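Local coordinates for protein fluoroacetyl-CoA thioesterase (Streptomyces cattleya, PDB 3KUV) that hydrolyses fluoroacetyl-CoA to fluoroacetate and CoA before it can react with citrate synthase, and so confers resistance to fluoroacetate, at residues E96-S101 with E119-H124; G8-H13 with T89-S94; K21-L26 with P37-S42; A78-G83 with D111-G116; T85-A90 with S105-V110. The protein carries 1 engineered substitution. All blocks are in the same frame, centred on the assembly; numbering follows the deposited sequence. Where two conformers were deposited one is given.

Interaction 1: residues E96-S101 with E119-H124; sequences EGRRLS and ERAVIH. With ACT (acetate ion), chain F.
Two torsions fold Arg98 back onto the neighbouring strand: CG takes the crowded position between the backbone N and the carbonyl carbon (chi1 76°), and the chain bends again at chi3 (-41°). The guanidinium thus grips Val122 O side-on, with NE at 3.1 Å and NH2 at 2.9 Å, the oxygen lying somewhat out of its plane. Ala121 CB lies over one guanidinium face. The backbone completes this clamp, as Val122 N donates almost straight to Arg98 O (2.9 Å).

Arg99 instead has CG anti to the backbone N (chi1 -179°) and an extended chain alongside Glu119. Glu119 CG sits over the guanidinium face, 3.4 Å from Arg99 NH2. No N-H points at Glu119 OE2, which lies well out of the guanidinium plane; Arg99 NH1 donates to an acetate oxygen, OXT, at 3.1 Å.

Leu100 and Arg120 form the hydrogen-bonded antiparallel pair, exchanging two backbone bonds. Leu100 CD1 packs on Val122 CG2 at 3.8 Å, the two side chains crossing obliquely, while the Arg120 guanidinium leads away to a salt bridge with Glu50, a catalytic residue. This is an antiparallel pairing of adjacent strands in the hot-dog sheet, and it presents substrate-binding Arg120 toward helix 42-57.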
# COMPACT_ATOMS: atom_id res chain seq x y z
N GLU B 96 6.38 -4.69 21.85
CA GLU B 96 6.23 -6.02 22.54
C GLU B 96 7.23 -6.95 21.85
O GLU B 96 6.88 -7.53 20.79
CB GLU B 96 4.82 -6.56 22.28
CG GLU B 96 3.58 -6.02 23.06
CD GLU B 96 2.23 -5.81 22.23
OE1 GLU B 96 2.08 -6.11 20.99
OE2 GLU B 96 1.28 -5.26 22.88
N GLY B 97 8.44 -7.15 22.41
CA GLY B 97 9.43 -8.02 21.73
C GLY B 97 9.79 -7.38 20.39
O GLY B 97 10.17 -6.22 20.30
N ARG B 98 9.62 -8.17 19.34
CA ARG B 98 10.01 -7.73 18.00
C ARG B 98 8.91 -6.89 17.39
O ARG B 98 9.12 -6.40 16.29
CB ARG B 98 10.26 -8.94 17.10
CG ARG B 98 8.96 -9.61 16.63
CD ARG B 98 9.05 -10.92 15.82
NE ARG B 98 10.12 -10.88 14.85
CZ ARG B 98 10.22 -11.71 13.82
NH1 ARG B 98 9.26 -12.62 13.61
NH2 ARG B 98 11.30 -11.62 13.03
N ARG B 99 7.75 -6.81 18.04
CA ARG B 99 6.56 -6.17 17.40
C ARG B 99 6.41 -4.73 17.84
O ARG B 99 6.38 -4.40 19.05
CB ARG B 99 5.28 -6.92 17.76
CG ARG B 99 4.00 -6.29 17.09
CD ARG B 99 2.80 -7.17 17.50
NE ARG B 99 1.55 -6.46 17.59
CZ ARG B 99 0.65 -6.43 16.62
NH1 ARG B 99 0.87 -7.08 15.48
NH2 ARG B 99 -0.48 -5.77 16.81
N LEU B 100 6.28 -3.79 16.89
CA LEU B 100 6.09 -2.34 17.13
C LEU B 100 4.77 -1.95 16.44
O LEU B 100 4.54 -2.34 15.29
CB LEU B 100 7.24 -1.44 16.64
CG LEU B 100 8.57 -1.55 17.39
CD1 LEU B 100 9.34 -2.76 16.90
CD2 LEU B 100 9.41 -0.29 17.25
N SER B 101 3.91 -1.20 17.12
CA SER B 101 2.57 -0.85 16.65
C SER B 101 2.49 0.62 16.67
O SER B 101 2.96 1.33 17.64
CB SER B 101 1.51 -1.41 17.60
OG SER B 101 1.52 -2.87 17.67
N GLU B 119 1.53 -2.02 11.86
CA GLU B 119 2.42 -2.84 12.76
C GLU B 119 3.59 -3.32 11.96
O GLU B 119 3.48 -3.56 10.74
CB GLU B 119 1.66 -4.05 13.26
CG GLU B 119 0.53 -3.66 14.30
CD GLU B 119 -0.70 -3.07 13.67
OE1 GLU B 119 -1.09 -3.60 12.63
OE2 GLU B 119 -1.34 -2.15 14.19
N ARG B 120 4.72 -3.45 12.67
CA ARG B 120 5.98 -3.91 12.10
C ARG B 120 6.63 -4.97 12.97
O ARG B 120 6.35 -5.07 14.14
CB ARG B 120 6.97 -2.75 12.00
CG ARG B 120 6.38 -1.59 11.10
CD ARG B 120 7.43 -0.56 10.70
NE ARG B 120 8.46 -1.09 9.82
CZ ARG B 120 8.29 -1.42 8.54
NH1 ARG B 120 7.10 -1.11 7.96
NH2 ARG B 120 9.22 -2.03 7.80
N ALA B 121 7.52 -5.76 12.38
CA ALA B 121 8.29 -6.75 13.08
C ALA B 121 9.80 -6.55 12.80
O ALA B 121 10.18 -6.46 11.61
CB ALA B 121 7.91 -8.18 12.66
N VAL B 122 10.60 -6.50 13.85
CA VAL B 122 12.07 -6.46 13.71
C VAL B 122 12.60 -7.81 13.19
O VAL B 122 12.11 -8.86 13.55
CB VAL B 122 12.69 -6.18 15.07
CG1 VAL B 122 14.25 -6.11 14.88
CG2 VAL B 122 12.22 -4.79 15.60
N ILE B 123 13.52 -7.70 12.25
CA ILE B 123 14.11 -8.90 11.57
C ILE B 123 15.63 -8.77 11.60
O ILE B 123 16.18 -7.67 11.62
CB ILE B 123 13.61 -9.15 10.15
CG1 ILE B 123 13.86 -7.95 9.24
CG2 ILE B 123 12.12 -9.63 10.13
CD1 ILE B 123 13.75 -8.32 7.77
N HIS B 124 16.29 -9.95 11.60
CA HIS B 124 17.74 -9.97 11.37
C HIS B 124 17.90 -10.01 9.84
O HIS B 124 17.44 -10.99 9.21
CB HIS B 124 18.31 -11.23 12.00
CG HIS B 124 19.81 -11.30 11.87
ND1 HIS B 124 20.44 -11.90 10.80
CD2 HIS B 124 20.80 -10.72 12.61
CE1 HIS B 124 21.76 -11.79 10.95
NE2 HIS B 124 22.00 -11.06 12.03
C ACT F . -2.55 -6.64 13.54
O ACT F . -3.07 -7.48 12.66
OXT ACT F . -1.30 -6.35 13.44
CH3 ACT F . -3.29 -6.04 14.70

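Interaction 2: residues G8-H13 with T89-S94; sequences GERFTH and TAELRS
The flat ends of Arg10 and Glu91 do not stack: the guanidinium and carboxylate planes are turned 46° against each other, and the contact runs along the stems that carry them. The two chains lie side by side and point the same way from the sheet. Arg10 has CG beside the backbone N, whereas Glu91 has CG anti to its own N and then stays extended, which brings Arg10 CG to 3.7 Å from Glu91 CG. Their charged atoms remain apart, with Arg10 NE 4.9 Å from Glu91 OE1, so any attraction is probably only long-range. The Phe11 ring leaves from the other face and is directed away from segment 89-94, toward Arg55 of helix 42-57.

Backbone bonds carry most of the pairing. Phe11 and Ala90 form a hydrogen-bonded antiparallel pair, the bonds being Phe11 N to Ala90 O and Ala90 N to Phe11 O, each 2.9 Å. Beyond Arg10 the ladder continues with Leu92 N to Glu9 O at 3.2 Å, and Gly8 N closes it on Leu92 O at 2.8 Å. Thr12 and Thr89 flank each other on the Arg10 face, Thr12 CG2 reaching Thr89 OG1 at 4.2 Å. The contact attaches the N-terminal strand 10-16, outermost in this chain, to strand 85-96 of the antiparallel hot-dog sheet.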
# COMPACT_ATOMS: atom_id res chain seq x y z
N GLY B 8 4.09 6.98 22.54
CA GLY B 8 3.45 8.29 22.50
C GLY B 8 4.25 9.40 21.81
O GLY B 8 3.70 10.49 21.55
N GLU B 9 5.52 9.14 21.53
CA GLU B 9 6.36 10.02 20.75
C GLU B 9 5.87 10.04 19.27
O GLU B 9 5.42 8.98 18.73
CB GLU B 9 7.79 9.48 20.78
CG GLU B 9 8.74 10.31 20.00
CD GLU B 9 10.21 9.78 19.98
OE1 GLU B 9 10.44 8.54 19.78
OE2 GLU B 9 11.10 10.68 20.08
N ARG B 10 5.80 11.23 18.72
CA ARG B 10 5.40 11.45 17.34
C ARG B 10 6.60 11.77 16.49
O ARG B 10 7.50 12.53 16.89
CB ARG B 10 4.38 12.59 17.20
CG ARG B 10 2.98 12.20 17.83
CD ARG B 10 2.03 13.37 17.91
NE ARG B 10 2.51 14.31 18.91
CZ ARG B 10 2.00 15.54 19.05
NH1 ARG B 10 1.05 15.98 18.24
NH2 ARG B 10 2.46 16.35 19.98
N PHE B 11 6.60 11.22 15.31
CA PHE B 11 7.66 11.46 14.33
C PHE B 11 6.96 11.96 13.07
O PHE B 11 5.86 11.47 12.70
CB PHE B 11 8.40 10.17 13.94
CG PHE B 11 9.36 10.41 12.75
CD1 PHE B 11 10.54 11.25 12.88
CD2 PHE B 11 9.13 9.83 11.50
CE1 PHE B 11 11.38 11.48 11.78
CE2 PHE B 11 9.97 10.03 10.44
CZ PHE B 11 11.07 10.86 10.53
N THR B 12 7.52 12.99 12.44
CA THR B 12 6.94 13.49 11.16
C THR B 12 7.85 13.25 10.02
O THR B 12 9.09 13.38 10.16
CB THR B 12 6.45 14.93 11.20
OG1 THR B 12 7.60 15.72 11.27
CG2 THR B 12 5.72 15.18 12.55
N HIS B 13 7.28 12.84 8.90
CA HIS B 13 7.99 12.58 7.69
C HIS B 13 7.34 13.35 6.54
O HIS B 13 6.14 13.15 6.24
CB HIS B 13 7.91 11.04 7.44
CG HIS B 13 8.63 10.60 6.20
ND1 HIS B 13 8.01 10.18 5.04
CD2 HIS B 13 9.94 10.42 6.03
CE1 HIS B 13 8.93 9.79 4.18
NE2 HIS B 13 10.11 9.94 4.74
N THR B 89 2.41 11.62 10.01
CA THR B 89 2.73 11.65 11.46
C THR B 89 2.60 10.22 11.96
O THR B 89 1.53 9.58 11.73
CB THR B 89 1.71 12.55 12.18
OG1 THR B 89 1.87 13.89 11.66
CG2 THR B 89 2.03 12.63 13.68
N ALA B 90 3.65 9.67 12.56
CA ALA B 90 3.64 8.28 13.10
C ALA B 90 3.80 8.38 14.61
O ALA B 90 4.73 9.02 15.09
CB ALA B 90 4.79 7.49 12.57
N GLU B 91 2.98 7.69 15.34
CA GLU B 91 2.97 7.82 16.81
C GLU B 91 3.07 6.41 17.32
O GLU B 91 2.23 5.55 17.05
CB GLU B 91 1.71 8.47 17.25
CG GLU B 91 1.80 8.77 18.75
CD GLU B 91 0.65 9.62 19.30
OE1 GLU B 91 -0.15 10.25 18.52
OE2 GLU B 91 0.58 9.68 20.56
N LEU B 92 4.09 6.13 18.12
CA LEU B 92 4.31 4.77 18.65
C LEU B 92 3.23 4.38 19.69
O LEU B 92 3.03 5.14 20.69
CB LEU B 92 5.72 4.67 19.26
CG LEU B 92 6.04 3.28 19.70
CD1 LEU B 92 6.07 2.24 18.58
CD2 LEU B 92 7.37 3.14 20.54
N ARG B 93 2.56 3.23 19.52
CA ARG B 93 1.55 2.76 20.50
C ARG B 93 2.13 1.78 21.48
O ARG B 93 1.72 1.79 22.65
CB ARG B 93 0.33 2.05 19.78
CG ARG B 93 -0.44 2.99 18.83
CD ARG B 93 -1.51 2.09 18.16
NE ARG B 93 -2.60 1.76 19.11
CZ ARG B 93 -3.55 0.87 18.93
NH1 ARG B 93 -3.54 0.11 17.80
NH2 ARG B 93 -4.49 0.71 19.83
N SER B 94 3.03 0.93 21.00
CA SER B 94 3.55 -0.16 21.87
C SER B 94 4.70 -0.81 21.25
O SER B 94 4.82 -0.86 20.05
CB SER B 94 2.48 -1.21 22.14
OG SER B 94 2.09 -1.86 20.90

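Interaction 3: residues K21-L26 with P37-S42. Engineered in segment 37-42: Ser42 (natural residue Thr). With ACT (acetate ion), chain H.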
# COMPACT_ATOMS: atom_id res chain seq x y z
N LYS B 21 4.71 9.17 -8.77
CA LYS B 21 4.04 8.40 -7.71
C LYS B 21 2.54 8.40 -7.85
O LYS B 21 1.82 8.17 -6.89
CB LYS B 21 4.41 8.94 -6.31
CG LYS B 21 5.95 8.86 -6.04
CD LYS B 21 6.42 7.43 -5.86
CE LYS B 21 7.87 7.54 -5.45
NZ LYS B 21 8.61 6.27 -5.66
N THR B 22 2.07 8.63 -9.07
CA THR B 22 0.61 8.48 -9.31
C THR B 22 0.23 7.06 -9.59
O THR B 22 1.08 6.20 -9.74
CB THR B 22 0.17 9.42 -10.47
OG1 THR B 22 0.86 9.03 -11.68
CG2 THR B 22 0.48 10.90 -10.13
N VAL B 23 -1.10 6.82 -9.60
CA VAL B 23 -1.60 5.45 -9.77
C VAL B 23 -0.98 4.68 -10.96
O VAL B 23 -0.59 3.52 -10.80
CB VAL B 23 -3.10 5.56 -9.95
CG1 VAL B 23 -3.71 4.19 -10.36
CG2 VAL B 23 -3.74 6.03 -8.59
N ARG B 24 -0.98 5.34 -12.12
CA ARG B 24 -0.38 4.64 -13.29
C ARG B 24 1.05 4.14 -13.16
O ARG B 24 1.44 3.12 -13.79
CB ARG B 24 -0.60 5.49 -14.57
CG ARG B 24 0.24 6.81 -14.60
CD ARG B 24 -0.03 7.59 -15.91
NE ARG B 24 0.92 8.69 -15.90
CZ ARG B 24 1.66 9.13 -16.90
NH1 ARG B 24 1.50 8.63 -18.14
NH2 ARG B 24 2.49 10.15 -16.68
N HIS B 25 1.83 4.84 -12.33
CA HIS B 25 3.20 4.43 -12.06
C HIS B 25 3.35 3.28 -11.09
O HIS B 25 4.44 2.62 -11.04
CB HIS B 25 3.97 5.66 -11.54
CG HIS B 25 4.17 6.72 -12.56
ND1 HIS B 25 5.25 6.73 -13.41
CD2 HIS B 25 3.44 7.83 -12.82
CE1 HIS B 25 5.15 7.80 -14.20
NE2 HIS B 25 4.06 8.48 -13.88
N LEU B 26 2.31 3.03 -10.27
CA LEU B 26 2.44 1.82 -9.37
C LEU B 26 2.45 0.49 -10.15
O LEU B 26 3.21 -0.41 -9.81
CB LEU B 26 1.33 1.93 -8.32
CG LEU B 26 1.45 0.85 -7.20
CD1 LEU B 26 2.61 1.19 -6.24
CD2 LEU B 26 0.13 0.88 -6.45
N PRO B 37 -6.95 8.91 -12.78
CA PRO B 37 -6.49 10.27 -12.48
C PRO B 37 -5.05 10.31 -11.91
O PRO B 37 -4.56 9.32 -11.36
CB PRO B 37 -7.44 10.72 -11.40
CG PRO B 37 -8.72 9.81 -11.53
CD PRO B 37 -8.13 8.52 -11.96
N GLU B 38 -4.37 11.41 -12.17
CA GLU B 38 -2.95 11.60 -11.76
C GLU B 38 -2.85 12.04 -10.32
O GLU B 38 -2.70 13.24 -9.96
CB GLU B 38 -2.30 12.65 -12.67
CG GLU B 38 -2.00 12.02 -14.07
CD GLU B 38 -0.70 11.20 -14.07
OE1 GLU B 38 -0.68 10.15 -13.45
OE2 GLU B 38 0.30 11.60 -14.70
N VAL B 39 -3.09 11.04 -9.46
CA VAL B 39 -3.12 11.31 -8.00
C VAL B 39 -2.30 10.20 -7.30
O VAL B 39 -2.10 9.11 -7.86
CB VAL B 39 -4.57 11.29 -7.41
CG1 VAL B 39 -5.37 12.48 -8.03
CG2 VAL B 39 -5.29 9.95 -7.65
N PHE B 40 -1.76 10.58 -6.13
CA PHE B 40 -0.90 9.69 -5.38
C PHE B 40 -1.64 8.35 -5.07
O PHE B 40 -2.78 8.33 -4.55
CB PHE B 40 -0.58 10.53 -4.08
CG PHE B 40 0.44 9.93 -3.17
CD1 PHE B 40 0.18 9.87 -1.76
CD2 PHE B 40 1.66 9.49 -3.66
CE1 PHE B 40 1.21 9.34 -0.87
CE2 PHE B 40 2.73 9.02 -2.81
CZ PHE B 40 2.46 8.93 -1.40
N ALA B 41 -0.97 7.23 -5.38
CA ALA B 41 -1.65 5.92 -5.23
C ALA B 41 -1.70 5.44 -3.81
O ALA B 41 -0.70 5.64 -3.07
CB ALA B 41 -0.97 4.81 -6.09
N SER B 42 -2.77 4.69 -3.47
CA SER B 42 -2.87 4.10 -2.16
C SER B 42 -1.62 3.22 -1.82
O SER B 42 -1.16 3.27 -0.70
CB SER B 42 -4.11 3.25 -2.05
OG SER B 42 -5.27 4.04 -2.04
C ACT H . -6.01 5.49 -5.36
O ACT H . -7.15 4.95 -5.77
OXT ACT H . -5.01 4.73 -5.21
CH3 ACT H . -5.85 6.94 -5.14
O HOH W 1 -2.30 7.87 -12.78
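The loop that leads into the long helix of the hot-dog fold, helix 42-57, meets the turn ahead of the short helical segment 23-26, and the backbones join in a single bridge, Thr22 to Phe40. Its bonds are weak: Ala41 N reaches Lys21 O at 3.3 Å, and Val23 N meets Val39 O at an unfavourable angle.

The polar side chains converge on Glu38, the centre of an inverse gamma turn. Thr22 OG1, in the crowded position between the backbone N and the carbonyl carbon (chi1 62°), donates to Glu38 OE1 at 2.6 Å from above the carboxylate plane. Arg24 NE adds a weakly bonded salt bridge, 3.2 Å from Glu38 OE2, with guanidinium and carboxylate almost perpendicular (86°). A water accepts from Arg24 N and also lies close to Pro37 O and Glu38 OE1.

Apolar contacts fill the other end. Ala41 CB, pointing at the opposing segment, packs against Val23 CG2 at 3.9 Å and Leu26 CD2. Lys21 CB lies at the edge of the Phe40 ring; the Lys21 ammonium reaches Leu26 O and Glu29 of the second subunit.

Ser42, engineered from threonine at an active-site position, begins the helix just after the N-cap residue Ala41. An acetate sits there, also bonded to Gly69 of the second subunit, and Ser42 N donates to its OXT at 2.8 Å, nearly straight (164°).

Interaction 4: residues A78-G83 with D111-G116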
# COMPACT_ATOMS: atom_id res chain seq x y z
N ALA B 78 -9.00 11.67 0.92
CA ALA B 78 -8.88 12.73 -0.11
C ALA B 78 -7.73 12.38 -1.02
O ALA B 78 -6.80 11.68 -0.60
CB ALA B 78 -8.66 14.13 0.53
N ALA B 79 -7.71 12.93 -2.24
CA ALA B 79 -6.73 12.58 -3.23
C ALA B 79 -5.72 13.75 -3.39
O ALA B 79 -6.03 14.93 -3.13
CB ALA B 79 -7.41 12.28 -4.57
N THR B 80 -4.49 13.37 -3.77
CA THR B 80 -3.36 14.35 -3.75
C THR B 80 -2.65 14.32 -5.10
O THR B 80 -2.10 13.33 -5.52
CB THR B 80 -2.32 13.91 -2.67
OG1 THR B 80 -2.95 13.86 -1.37
CG2 THR B 80 -1.09 14.85 -2.56
N PRO B 81 -2.63 15.46 -5.82
CA PRO B 81 -1.83 15.57 -7.07
C PRO B 81 -0.36 15.74 -6.77
O PRO B 81 0.00 16.21 -5.68
CB PRO B 81 -2.36 16.91 -7.64
CG PRO B 81 -2.73 17.74 -6.44
CD PRO B 81 -3.27 16.71 -5.39
N PRO B 82 0.45 15.47 -7.76
CA PRO B 82 1.92 15.76 -7.61
C PRO B 82 2.13 17.24 -7.32
O PRO B 82 1.37 18.13 -7.73
CB PRO B 82 2.49 15.42 -8.97
CG PRO B 82 1.48 14.34 -9.54
CD PRO B 82 0.15 14.83 -9.07
N GLY B 83 3.10 17.48 -6.49
CA GLY B 83 3.55 18.84 -6.17
C GLY B 83 3.16 19.30 -4.78
O GLY B 83 3.81 20.23 -4.18
N ASP B 111 -5.74 18.94 2.65
CA ASP B 111 -6.70 18.10 3.29
C ASP B 111 -5.99 17.02 4.16
O ASP B 111 -4.88 16.59 3.85
CB ASP B 111 -7.50 17.28 2.25
CG ASP B 111 -8.34 18.16 1.31
OD1 ASP B 111 -9.09 19.03 1.88
OD2 ASP B 111 -8.22 18.01 0.06
N GLU B 112 -6.69 16.52 5.16
CA GLU B 112 -6.33 15.23 5.79
C GLU B 112 -6.54 14.14 4.73
O GLU B 112 -7.61 14.16 4.02
CB GLU B 112 -7.19 15.12 7.05
CG GLU B 112 -7.56 13.79 7.57
CD GLU B 112 -6.57 13.13 8.56
OE1 GLU B 112 -6.61 13.40 9.82
OE2 GLU B 112 -5.82 12.23 8.10
N ILE B 113 -5.62 13.23 4.49
CA ILE B 113 -5.77 12.28 3.41
C ILE B 113 -5.88 10.86 3.92
O ILE B 113 -6.21 9.98 3.13
CB ILE B 113 -4.67 12.33 2.34
CG1 ILE B 113 -3.30 12.00 2.99
CG2 ILE B 113 -4.59 13.75 1.73
CD1 ILE B 113 -2.19 11.80 1.88
N GLY B 114 -5.64 10.54 5.21
CA GLY B 114 -5.84 9.08 5.62
C GLY B 114 -5.36 8.97 7.05
O GLY B 114 -4.51 9.76 7.50
N SER B 115 -5.83 7.93 7.72
CA SER B 115 -5.36 7.65 9.10
C SER B 115 -5.69 6.23 9.44
O SER B 115 -6.56 5.60 8.81
CB SER B 115 -5.92 8.56 10.23
OG SER B 115 -7.26 8.40 10.37
N GLY B 116 -4.93 5.68 10.41
CA GLY B 116 -5.21 4.37 10.88
C GLY B 116 -4.01 3.83 11.62
O GLY B 116 -3.40 4.56 12.40
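Segment 78-83 has no regular structure, and its backbone comes close to that of strand 112-124 at one place, Ala78 and Ile113, whose CA atoms are 4.7 Å apart. No hydrogen bond joins the segments. The strand is irregular: Ile113, with psi near -10°, and Gly114 both face Ala106 in a classic beta bulge. Just before the bulge, Glu112 folds its side chain back so that OE2 accepts a weak bond from Gly114 N at 3.4 Å.

Ala78 CB points into the strand and packs against Asp111 CB (3.8 Å) and Glu112 O (3.6 Å). This packing buries Ala78 N, for which the model offers no partner. Ile113 places CG1 in the crowded position between the backbone N and the carbonyl carbon (chi1 61°), with CG2 beside the N. Ile113 CG2 thereby reaches Thr80 OG1 at 3.5 Å, the two side chains crossing at about a right angle. That hydroxyl is hydrogen-bonded to Asp108, while the Asp111 carboxylate forms a salt bridge with Lys135 of the second subunit.

The contact packs the loop after strand 65-75 on a bulged strand start of the hot-dog sheet, next to substrate-binding Met45 and CoA-binding Thr77 and at the dimer interface.

Interaction 5: residues T85-A90 with S105-V110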
# COMPACT_ATOMS: atom_id res chain seq x y z
N THR B 85 2.99 18.57 -0.59
CA THR B 85 3.83 17.84 0.36
C THR B 85 2.87 16.97 1.22
O THR B 85 1.96 17.52 1.88
CB THR B 85 4.54 18.80 1.28
OG1 THR B 85 5.37 19.71 0.49
CG2 THR B 85 5.44 18.10 2.30
N VAL B 86 3.13 15.68 1.22
CA VAL B 86 2.40 14.77 2.12
C VAL B 86 3.24 14.71 3.42
O VAL B 86 4.48 14.40 3.39
CB VAL B 86 2.22 13.39 1.51
CG1 VAL B 86 1.65 12.41 2.62
CG2 VAL B 86 1.24 13.49 0.37
N THR B 87 2.64 15.02 4.55
CA THR B 87 3.29 14.85 5.87
C THR B 87 2.62 13.65 6.51
O THR B 87 1.40 13.67 6.74
CB THR B 87 3.13 16.09 6.76
OG1 THR B 87 3.80 17.22 6.17
CG2 THR B 87 3.67 15.85 8.18
N VAL B 88 3.42 12.63 6.85
CA VAL B 88 2.97 11.50 7.63
C VAL B 88 3.34 11.78 9.08
O VAL B 88 4.54 12.12 9.35
CB VAL B 88 3.62 10.19 7.18
CG1 VAL B 88 3.23 9.02 8.10
CG2 VAL B 88 3.19 9.82 5.70
N THR B 89 2.41 11.62 10.01
CA THR B 89 2.73 11.65 11.46
C THR B 89 2.60 10.22 11.96
O THR B 89 1.53 9.58 11.73
CB THR B 89 1.71 12.55 12.18
OG1 THR B 89 1.87 13.89 11.66
CG2 THR B 89 2.03 12.63 13.68
N ALA B 90 3.65 9.67 12.56
CA ALA B 90 3.64 8.28 13.10
C ALA B 90 3.80 8.38 14.61
O ALA B 90 4.73 9.02 15.09
CB ALA B 90 4.79 7.49 12.57
N SER B 105 -1.09 8.90 10.43
CA SER B 105 -2.04 9.76 9.70
C SER B 105 -1.26 10.57 8.71
O SER B 105 -0.00 10.67 8.81
CB SER B 105 -2.83 10.64 10.60
OG SER B 105 -1.99 11.53 11.32
N ALA B 106 -1.95 11.10 7.73
CA ALA B 106 -1.25 11.85 6.65
C ALA B 106 -2.14 13.01 6.17
O ALA B 106 -3.38 12.95 6.26
CB ALA B 106 -0.85 10.93 5.49
N HIS B 107 -1.50 14.14 5.85
CA HIS B 107 -2.20 15.29 5.32
C HIS B 107 -1.32 15.83 4.22
O HIS B 107 -0.08 15.63 4.21
CB HIS B 107 -2.41 16.17 6.53
CG HIS B 107 -1.41 17.21 6.73
ND1 HIS B 107 -0.70 17.33 7.90
CD2 HIS B 107 -0.95 18.18 5.90
CE1 HIS B 107 0.16 18.32 7.78
NE2 HIS B 107 0.06 18.85 6.57
N ASP B 108 -1.96 16.48 3.23
CA ASP B 108 -1.17 17.00 2.10
C ASP B 108 -1.00 18.52 2.10
O ASP B 108 -0.76 19.10 1.04
CB ASP B 108 -1.70 16.50 0.73
CG ASP B 108 -3.15 16.94 0.46
OD1 ASP B 108 -3.65 17.84 1.14
OD2 ASP B 108 -3.71 16.33 -0.51
N GLY B 109 -1.20 19.16 3.24
CA GLY B 109 -1.15 20.62 3.30
C GLY B 109 -2.52 21.27 3.01
O GLY B 109 -2.76 22.45 3.38
N VAL B 110 -3.42 20.54 2.34
CA VAL B 110 -4.76 21.04 2.00
C VAL B 110 -5.79 20.26 2.76
O VAL B 110 -6.60 20.84 3.55
CB VAL B 110 -5.00 20.94 0.50
CG1 VAL B 110 -6.42 21.45 0.21
CG2 VAL B 110 -3.91 21.77 -0.24
O HOH W 2 1.43 20.77 0.55
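Thr87 and His107 stand side by side on one face of the sheet, pointing the same way, and the imidazole turns one face to its neighbour. Thr87 CB lies over that face in a CH-pi contact, 4.2 Å from the His107 ring centroid and displaced toward the rim. His107, modelled here in one of two conformers, has a chi1 of 96°, off the usual values, that brings the ring toward Thr87. The Thr87 hydroxyl bonds to Asp14. Further along this face Ser105 OG packs on Thr89 CB at 3.9 Å.

The opposite face is apolar: Val86 CG1 and Val88 CG2 converge on Ala106 CB, the Val86 contact being 4.1 Å, with Leu48 of helix 42-57 packed on both valines and Met45 on Ala106. Four backbone bonds hold the register. Thr87 N meets His107 O at 2.8 Å, nearly along the C=O axis; His107 N returns to Thr87 O, and Thr89 and Ser105 repeat the pattern.

Where the strands part, a water bridges Thr85 N and Asp108 O. Asp108 turns its carboxylate away from segment 85-90, and OD1 accepts from Val110 N at 3.0 Å on its anti lone pair, making an Asx turn. Asp108 OD2 is bonded to Thr80 and paired with Lys135 of the second subunit. Neighbouring strands of an antiparallel hairpin are joined here in the hot-dog sheet, the apolar face packed on the central helix.

Overall arrangement
Interactions 1, 2 and 5 pair neighbouring strands of the antiparallel hot-dog sheet, ordered 10-16, 85-96, 99-107, 112-124, 65-75; interaction 4 packs a loop on it. Interactions 2 and 5 share Thr89 and Ala90, with centres about 13 Å apart. Interaction 5 adjoins interaction 4, about 7 Å away between centres, through the Thr80 to Asp108 bond. Interaction 1, about 24 Å from interaction 5 between centres, meets interaction 2 through Ser101. Along the chain, interaction 3 falls between the two segments of interaction 2, and interaction 5 between those of interaction 4; Phe40 N bonds to Thr80 O. Interaction 2 alone is not touched by the second subunit, consistent with a dimer built around the substrate-binding region.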